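Elongation factor G (Thermus thermophilus, PDB 2DY1) probably works as a GTPase elongation factor in protein synthesis, here holding GTP and a magnesium ion. Local coordinates at residues 295-300 with 334-339; 323-328 with 348-353; 155-160 with 210-215. All blocks are in the same frame, centred on the assembly; numbering follows the deposited sequence.

Contact 1: 295-300 with 334-339; sequences PFMGQV and KDLLEV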
# COMPACT_ATOMS: atom_id res chain seq x y z
N PRO A 295 -17.55 -3.03 -13.14
CA PRO A 295 -18.92 -2.73 -13.55
C PRO A 295 -19.49 -3.81 -14.47
O PRO A 295 -18.81 -4.27 -15.40
CB PRO A 295 -18.78 -1.39 -14.26
CG PRO A 295 -17.66 -0.74 -13.51
CD PRO A 295 -16.66 -1.87 -13.32
N PHE A 296 -20.73 -4.20 -14.20
CA PHE A 296 -21.45 -5.20 -14.98
C PHE A 296 -20.93 -6.62 -14.83
O PHE A 296 -21.32 -7.52 -15.58
CB PHE A 296 -21.44 -4.83 -16.47
CG PHE A 296 -21.77 -3.38 -16.72
CD1 PHE A 296 -20.78 -2.51 -17.14
CD2 PHE A 296 -23.05 -2.89 -16.48
CE1 PHE A 296 -21.06 -1.15 -17.31
CE2 PHE A 296 -23.34 -1.54 -16.65
CZ PHE A 296 -22.34 -0.67 -17.06
N MET A 297 -20.06 -6.85 -13.84
CA MET A 297 -19.51 -8.20 -13.64
C MET A 297 -19.79 -8.74 -12.24
O MET A 297 -19.82 -9.96 -12.04
CB MET A 297 -17.99 -8.20 -13.88
CG MET A 297 -17.32 -9.58 -13.83
SD MET A 297 -17.74 -10.68 -15.22
CE MET A 297 -16.64 -12.15 -14.82
N GLY A 298 -20.02 -7.84 -11.29
CA GLY A 298 -20.26 -8.29 -9.92
C GLY A 298 -18.90 -8.57 -9.29
O GLY A 298 -17.87 -8.43 -9.94
N GLN A 299 -18.89 -8.98 -8.02
CA GLN A 299 -17.65 -9.24 -7.31
C GLN A 299 -16.98 -10.54 -7.74
O GLN A 299 -17.63 -11.57 -7.87
CB GLN A 299 -17.91 -9.24 -5.80
CG GLN A 299 -16.66 -9.49 -4.92
CD GLN A 299 -16.78 -8.90 -3.52
OE1 GLN A 299 -16.10 -9.33 -2.58
NE2 GLN A 299 -17.63 -7.89 -3.38
N VAL A 300 -15.68 -10.47 -8.02
CA VAL A 300 -14.90 -11.64 -8.39
C VAL A 300 -13.74 -11.70 -7.39
O VAL A 300 -13.01 -10.73 -7.23
CB VAL A 300 -14.32 -11.55 -9.83
CG1 VAL A 300 -13.40 -12.73 -10.09
CG2 VAL A 300 -15.45 -11.55 -10.85
N LYS A 334 -9.41 -9.59 -17.54
CA LYS A 334 -10.79 -9.54 -17.11
C LYS A 334 -11.63 -10.76 -17.46
O LYS A 334 -12.79 -10.85 -17.02
CB LYS A 334 -11.47 -8.29 -17.69
CG LYS A 334 -11.91 -8.36 -19.15
CD LYS A 334 -12.42 -6.99 -19.58
CE LYS A 334 -12.90 -7.02 -21.02
NZ LYS A 334 -13.40 -5.65 -21.40
N ASP A 335 -11.08 -11.69 -18.23
CA ASP A 335 -11.83 -12.88 -18.65
C ASP A 335 -11.68 -14.04 -17.67
O ASP A 335 -10.66 -14.17 -17.01
CB ASP A 335 -11.36 -13.34 -20.04
CG ASP A 335 -11.77 -12.37 -21.15
OD1 ASP A 335 -10.90 -11.75 -21.77
OD2 ASP A 335 -12.98 -12.24 -21.39
N LEU A 336 -12.73 -14.85 -17.53
CA LEU A 336 -12.68 -16.02 -16.65
C LEU A 336 -12.80 -17.22 -17.57
O LEU A 336 -13.79 -17.35 -18.31
CB LEU A 336 -13.82 -16.02 -15.63
CG LEU A 336 -13.76 -14.97 -14.53
CD1 LEU A 336 -14.93 -15.15 -13.58
CD2 LEU A 336 -12.44 -15.10 -13.78
N LEU A 337 -11.80 -18.09 -17.55
CA LEU A 337 -11.78 -19.27 -18.42
C LEU A 337 -12.07 -20.51 -17.59
O LEU A 337 -11.37 -20.80 -16.63
CB LEU A 337 -10.39 -19.39 -19.08
CG LEU A 337 -9.80 -18.08 -19.62
CD1 LEU A 337 -8.37 -18.27 -20.08
CD2 LEU A 337 -10.67 -17.56 -20.75
N GLU A 338 -13.10 -21.27 -17.97
CA GLU A 338 -13.45 -22.45 -17.19
C GLU A 338 -12.46 -23.59 -17.37
O GLU A 338 -11.97 -23.86 -18.48
CB GLU A 338 -14.88 -22.91 -17.51
CG GLU A 338 -15.34 -24.02 -16.58
CD GLU A 338 -16.85 -24.21 -16.54
OE1 GLU A 338 -17.57 -23.65 -17.40
OE2 GLU A 338 -17.31 -24.93 -15.64
N VAL A 339 -12.13 -24.25 -16.27
CA VAL A 339 -11.21 -25.37 -16.29
C VAL A 339 -11.87 -26.52 -15.55
O VAL A 339 -12.82 -26.32 -14.81
CB VAL A 339 -9.85 -25.04 -15.64
CG1 VAL A 339 -9.16 -23.93 -16.46
CG2 VAL A 339 -10.01 -24.62 -14.18
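Between M297 and L336 the touch is made by methyl groups, and no aromatic ring takes part across the contact; outside it, L336 also touches the side chains of Y329, P331 and P351. The S-methyl of M297 does the work. CE lies 3.7 Å from L336 CD1 and 4.0 Å from L336 CG, so it rests against the branch point of the leucine as well as one arm. The two side chains cross obliquely. With CG of M297 anti to the backbone N (chi1 -174°) and the chain bent at chi2 (69°), the thioether swings out from the turn and delivers CE to the leucine. V300 approaches the same leucine from its own strand, more loosely, CG1 being 4.5 Å from L336 CD2; its other methyl, CG2, lies 4.2 Å from M297 CE, so the three side chains form one apolar cluster. The contact joins the two antiparallel sheets of domain 2, a beta-barrel of the kind found in translation factors: strand 298-307 belongs to one sheet and strand 335-343 to the other. M297 sits in the turn that leads from strand 285-294 into strand 298-307, where G298 takes a positive phi (81°) that suits glycine. M297 is exposed, whereas V300 is buried. Backbone bonds tie each side to its own sheet, V300 to Q292 and L337 to V330.

Contact 2: 323-328 with 348-353; sequences VRLPHL and LGVPKA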
# COMPACT_ATOMS: atom_id res chain seq x y z
N VAL A 323 -17.45 -22.71 1.31
CA VAL A 323 -17.43 -22.00 0.04
C VAL A 323 -17.46 -23.06 -1.05
O VAL A 323 -16.45 -23.74 -1.27
CB VAL A 323 -16.14 -21.16 -0.10
CG1 VAL A 323 -16.08 -20.51 -1.49
CG2 VAL A 323 -16.10 -20.12 1.00
N ARG A 324 -18.59 -23.21 -1.74
CA ARG A 324 -18.63 -24.20 -2.81
C ARG A 324 -18.22 -23.59 -4.15
O ARG A 324 -18.51 -22.42 -4.45
CB ARG A 324 -20.03 -24.83 -2.95
CG ARG A 324 -20.02 -26.04 -3.88
CD ARG A 324 -21.25 -26.91 -3.71
NE ARG A 324 -21.17 -28.14 -4.49
CZ ARG A 324 -21.60 -28.28 -5.74
NH1 ARG A 324 -22.16 -27.27 -6.38
NH2 ARG A 324 -21.48 -29.45 -6.35
N LEU A 325 -17.55 -24.40 -4.96
CA LEU A 325 -17.04 -24.00 -6.27
C LEU A 325 -17.59 -24.93 -7.34
O LEU A 325 -16.91 -25.84 -7.79
CB LEU A 325 -15.50 -24.06 -6.25
CG LEU A 325 -14.78 -23.17 -5.23
CD1 LEU A 325 -13.27 -23.40 -5.29
CD2 LEU A 325 -15.10 -21.71 -5.52
N PRO A 326 -18.85 -24.72 -7.74
CA PRO A 326 -19.45 -25.58 -8.76
C PRO A 326 -18.71 -25.53 -10.10
O PRO A 326 -18.69 -26.51 -10.85
CB PRO A 326 -20.89 -25.07 -8.83
CG PRO A 326 -20.78 -23.65 -8.42
CD PRO A 326 -19.79 -23.69 -7.28
N HIS A 327 -18.09 -24.38 -10.37
CA HIS A 327 -17.30 -24.21 -11.58
C HIS A 327 -15.97 -23.60 -11.18
O HIS A 327 -15.89 -22.79 -10.25
CB HIS A 327 -17.99 -23.26 -12.57
CG HIS A 327 -19.31 -23.77 -13.07
ND1 HIS A 327 -19.43 -24.66 -14.11
CD2 HIS A 327 -20.57 -23.54 -12.63
CE1 HIS A 327 -20.70 -24.97 -14.28
NE2 HIS A 327 -21.42 -24.30 -13.40
N LEU A 328 -14.91 -24.03 -11.85
CA LEU A 328 -13.57 -23.51 -11.58
C LEU A 328 -13.19 -22.64 -12.77
O LEU A 328 -13.37 -23.05 -13.91
CB LEU A 328 -12.56 -24.65 -11.46
CG LEU A 328 -12.86 -25.67 -10.34
CD1 LEU A 328 -11.79 -26.73 -10.34
CD2 LEU A 328 -12.91 -24.97 -8.98
N LEU A 348 -7.38 -18.87 -9.18
CA LEU A 348 -8.75 -19.00 -9.66
C LEU A 348 -9.51 -17.71 -9.52
O LEU A 348 -9.23 -16.92 -8.62
CB LEU A 348 -9.48 -20.07 -8.85
CG LEU A 348 -8.90 -21.48 -8.93
CD1 LEU A 348 -9.70 -22.38 -7.98
CD2 LEU A 348 -8.98 -22.02 -10.34
N GLY A 349 -10.48 -17.51 -10.40
CA GLY A 349 -11.34 -16.34 -10.29
C GLY A 349 -12.70 -16.91 -9.90
O GLY A 349 -13.22 -17.75 -10.63
N VAL A 350 -13.25 -16.47 -8.78
CA VAL A 350 -14.55 -16.97 -8.30
C VAL A 350 -15.60 -15.88 -8.52
O VAL A 350 -15.53 -14.84 -7.88
CB VAL A 350 -14.46 -17.30 -6.78
CG1 VAL A 350 -15.78 -17.86 -6.27
CG2 VAL A 350 -13.34 -18.31 -6.53
N PRO A 351 -16.56 -16.10 -9.43
CA PRO A 351 -17.60 -15.09 -9.68
C PRO A 351 -18.69 -15.12 -8.60
O PRO A 351 -18.73 -16.05 -7.79
CB PRO A 351 -18.12 -15.46 -11.06
CG PRO A 351 -18.06 -16.96 -11.02
CD PRO A 351 -16.67 -17.21 -10.40
N LYS A 352 -19.56 -14.11 -8.60
CA LYS A 352 -20.63 -13.98 -7.60
C LYS A 352 -20.02 -14.16 -6.22
O LYS A 352 -20.56 -14.85 -5.36
CB LYS A 352 -21.70 -15.07 -7.82
CG LYS A 352 -22.37 -15.05 -9.18
CD LYS A 352 -23.23 -16.30 -9.35
CE LYS A 352 -23.91 -16.35 -10.70
NZ LYS A 352 -24.67 -17.63 -10.88
N ALA A 353 -18.88 -13.51 -6.01
CA ALA A 353 -18.15 -13.64 -4.76
C ALA A 353 -18.38 -12.56 -3.72
O ALA A 353 -17.48 -12.23 -2.97
CB ALA A 353 -16.65 -13.74 -5.08
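L325 and V350 cross at about a right angle, and the leucine presents one methyl to the fork of the valine: L325 CD2 stands 4.0 Å from both V350 CG1 and V350 CG2. The valine lends itself to this because CG1 is anti to the backbone N (chi1 -179°) and CG2 is anti to the carbonyl carbon, which spreads both methyls before the incoming leucine. L325 sets off at an angle to the other segment, but its CG is anti to its own carbonyl carbon (chi1 -60°), and the branch end comes closer than the start of the side chain. Further along, L328 and L348 meet by single methyls, L328 CD2 lying 4.2 Å from L348 CD1. Here too the strands belong to different sheets of the domain 2 beta-barrel, 323-332 to one and 347-350 to the other, so these side chains pack between the two sheets. The short break in strand 323-332 at P326 and H327 lies between the two leucines, yet the ends of both side chains meet, L325 CD1 being 4.0 Å from L328 CD2, which links the two pairs. Neighbouring side chains extend the apolar packing, with L356 and L303 against V350, A342 against L348, and V339 and P312 against L328.

Contact 3: 155-160 with 210-215; sequences PILPID and EAIVET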
# COMPACT_ATOMS: atom_id res chain seq x y z
N PRO A 155 24.07 -11.52 -4.26
CA PRO A 155 24.38 -12.69 -5.07
C PRO A 155 23.62 -12.91 -6.37
O PRO A 155 22.95 -13.92 -6.56
CB PRO A 155 24.23 -13.85 -4.08
CG PRO A 155 23.12 -13.37 -3.20
CD PRO A 155 23.40 -11.91 -3.00
N ILE A 156 23.76 -11.97 -7.30
CA ILE A 156 23.12 -12.13 -8.60
C ILE A 156 23.87 -13.18 -9.40
O ILE A 156 25.05 -13.48 -9.14
CB ILE A 156 23.06 -10.81 -9.40
CG1 ILE A 156 24.47 -10.22 -9.55
CG2 ILE A 156 22.14 -9.84 -8.70
CD1 ILE A 156 24.78 -9.74 -10.95
N LEU A 157 23.19 -13.76 -10.38
CA LEU A 157 23.78 -14.80 -11.20
C LEU A 157 23.42 -14.52 -12.65
O LEU A 157 22.31 -14.80 -13.09
CB LEU A 157 23.23 -16.16 -10.77
CG LEU A 157 23.93 -17.39 -11.36
CD1 LEU A 157 25.23 -17.64 -10.59
CD2 LEU A 157 23.04 -18.59 -11.26
N PRO A 158 24.35 -13.96 -13.43
CA PRO A 158 24.05 -13.67 -14.83
C PRO A 158 23.80 -14.92 -15.67
O PRO A 158 24.67 -15.77 -15.79
CB PRO A 158 25.29 -12.90 -15.32
CG PRO A 158 25.86 -12.32 -14.04
CD PRO A 158 25.67 -13.44 -13.04
N ILE A 159 22.61 -15.03 -16.23
CA ILE A 159 22.28 -16.16 -17.09
C ILE A 159 22.54 -15.75 -18.53
O ILE A 159 23.03 -16.53 -19.34
CB ILE A 159 20.77 -16.54 -16.96
CG1 ILE A 159 20.46 -16.94 -15.52
CG2 ILE A 159 20.41 -17.63 -17.97
CD1 ILE A 159 21.34 -18.04 -14.97
N ASP A 160 22.19 -14.50 -18.84
CA ASP A 160 22.33 -13.99 -20.20
C ASP A 160 23.25 -12.79 -20.27
O ASP A 160 23.36 -12.03 -19.30
CB ASP A 160 20.99 -13.45 -20.72
CG ASP A 160 19.90 -14.49 -20.76
OD1 ASP A 160 20.16 -15.58 -21.30
OD2 ASP A 160 18.77 -14.20 -20.27
N GLU A 210 31.18 -21.36 -10.47
CA GLU A 210 31.71 -21.21 -9.12
C GLU A 210 30.65 -20.75 -8.12
O GLU A 210 30.59 -21.25 -7.00
CB GLU A 210 32.91 -20.25 -9.13
CG GLU A 210 34.20 -20.83 -9.79
CD GLU A 210 35.44 -19.92 -9.66
OE1 GLU A 210 35.58 -19.26 -8.62
OE2 GLU A 210 36.27 -19.89 -10.60
N ALA A 211 29.78 -19.82 -8.52
CA ALA A 211 28.74 -19.35 -7.60
C ALA A 211 27.75 -20.44 -7.21
O ALA A 211 27.29 -20.50 -6.06
CB ALA A 211 27.98 -18.15 -8.20
N ILE A 212 27.43 -21.31 -8.16
CA ILE A 212 26.50 -22.40 -7.92
C ILE A 212 27.14 -23.47 -7.05
O ILE A 212 26.53 -23.94 -6.08
CB ILE A 212 26.05 -23.04 -9.23
CG1 ILE A 212 25.24 -22.01 -10.03
CG2 ILE A 212 25.22 -24.31 -8.94
CD1 ILE A 212 24.91 -22.44 -11.43
N VAL A 213 28.36 -23.86 -7.40
CA VAL A 213 29.09 -24.88 -6.64
C VAL A 213 29.18 -24.53 -5.16
O VAL A 213 28.94 -25.38 -4.29
CB VAL A 213 30.52 -25.08 -7.22
CG1 VAL A 213 31.39 -25.89 -6.25
CG2 VAL A 213 30.43 -25.82 -8.54
N GLU A 214 29.49 -23.27 -4.87
CA GLU A 214 29.62 -22.80 -3.50
C GLU A 214 28.37 -22.91 -2.62
O GLU A 214 28.46 -22.84 -1.40
CB GLU A 214 30.13 -21.37 -3.49
CG GLU A 214 31.59 -21.28 -3.90
CD GLU A 214 32.04 -19.86 -4.12
OE1 GLU A 214 33.24 -19.66 -4.40
OE2 GLU A 214 31.20 -18.94 -4.03
N THR A 215 27.21 -23.11 -3.24
CA THR A 215 25.96 -23.23 -2.48
C THR A 215 25.57 -24.66 -2.18
O THR A 215 24.56 -24.90 -1.50
CB THR A 215 24.77 -22.64 -3.25
OG1 THR A 215 24.53 -23.43 -4.41
CG2 THR A 215 25.04 -21.21 -3.62
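L157 reaches helix 198-213 with both branches of its fork. CD1 lies 3.7 Å from A211 CB, the tighter of the two touches, while CD2 approaches I212 CG1 at 4.2 Å. The first torsion carries CG anti to the backbone N (chi1 -170°) and extends the leucine from its strand toward the helix; chi2 of 79° then divides the methyls between the neighbouring helix residues. A211, having just a methyl, lets the leucine come close to the helix backbone. I212 begins at an angle to the strand, and its CG1-CD1 arm brings its end nearer, with CD1 4.3 Å from L157 CD2. Just beyond, T215 folds back on the helix: its OG1 donates to I212 O at 2.7 Å, in the carbonyl plane on a lone pair, and its own N bonds the same oxygen at 3.0 Å, so this carbonyl accepts two bonds from T215. Strand 156-165 lies beside and parallel to strand 248-252 in the large mixed sheet of the GTP-binding domain, and the hairpins and helices after it are consistent with the G' insert of EF-G. Helix 231-243 adds to the packing, with F238 against L157 and L234 and A237 against I212. Across the contact itself the chemistry is purely hydrocarbon, implying that shape and burial, rather than directional bonds, fit the helix to the sheet.

In the fold
Contacts 1 and 2 belong to one beta-barrel and lie close, their centres about 10 Å apart. Each spans the same two sheets, and their segments alternate along the chain. They also touch directly: E338 OE2 is probably hydrogen-bonded to H327 ND1 at 2.6 Å, V339 N probably to L328 O at 2.9 Å, and V300 CG1 packs on V350 O. Contact 3 belongs to the GTP-binding domain and closes earlier in the chain; its centre is about 42 Å from those of contacts 1 and 2, with nearest atoms about 27 and 29 Å away. All three lie away from the GTP and magnesium sites, where T23 and T61 bind the metal.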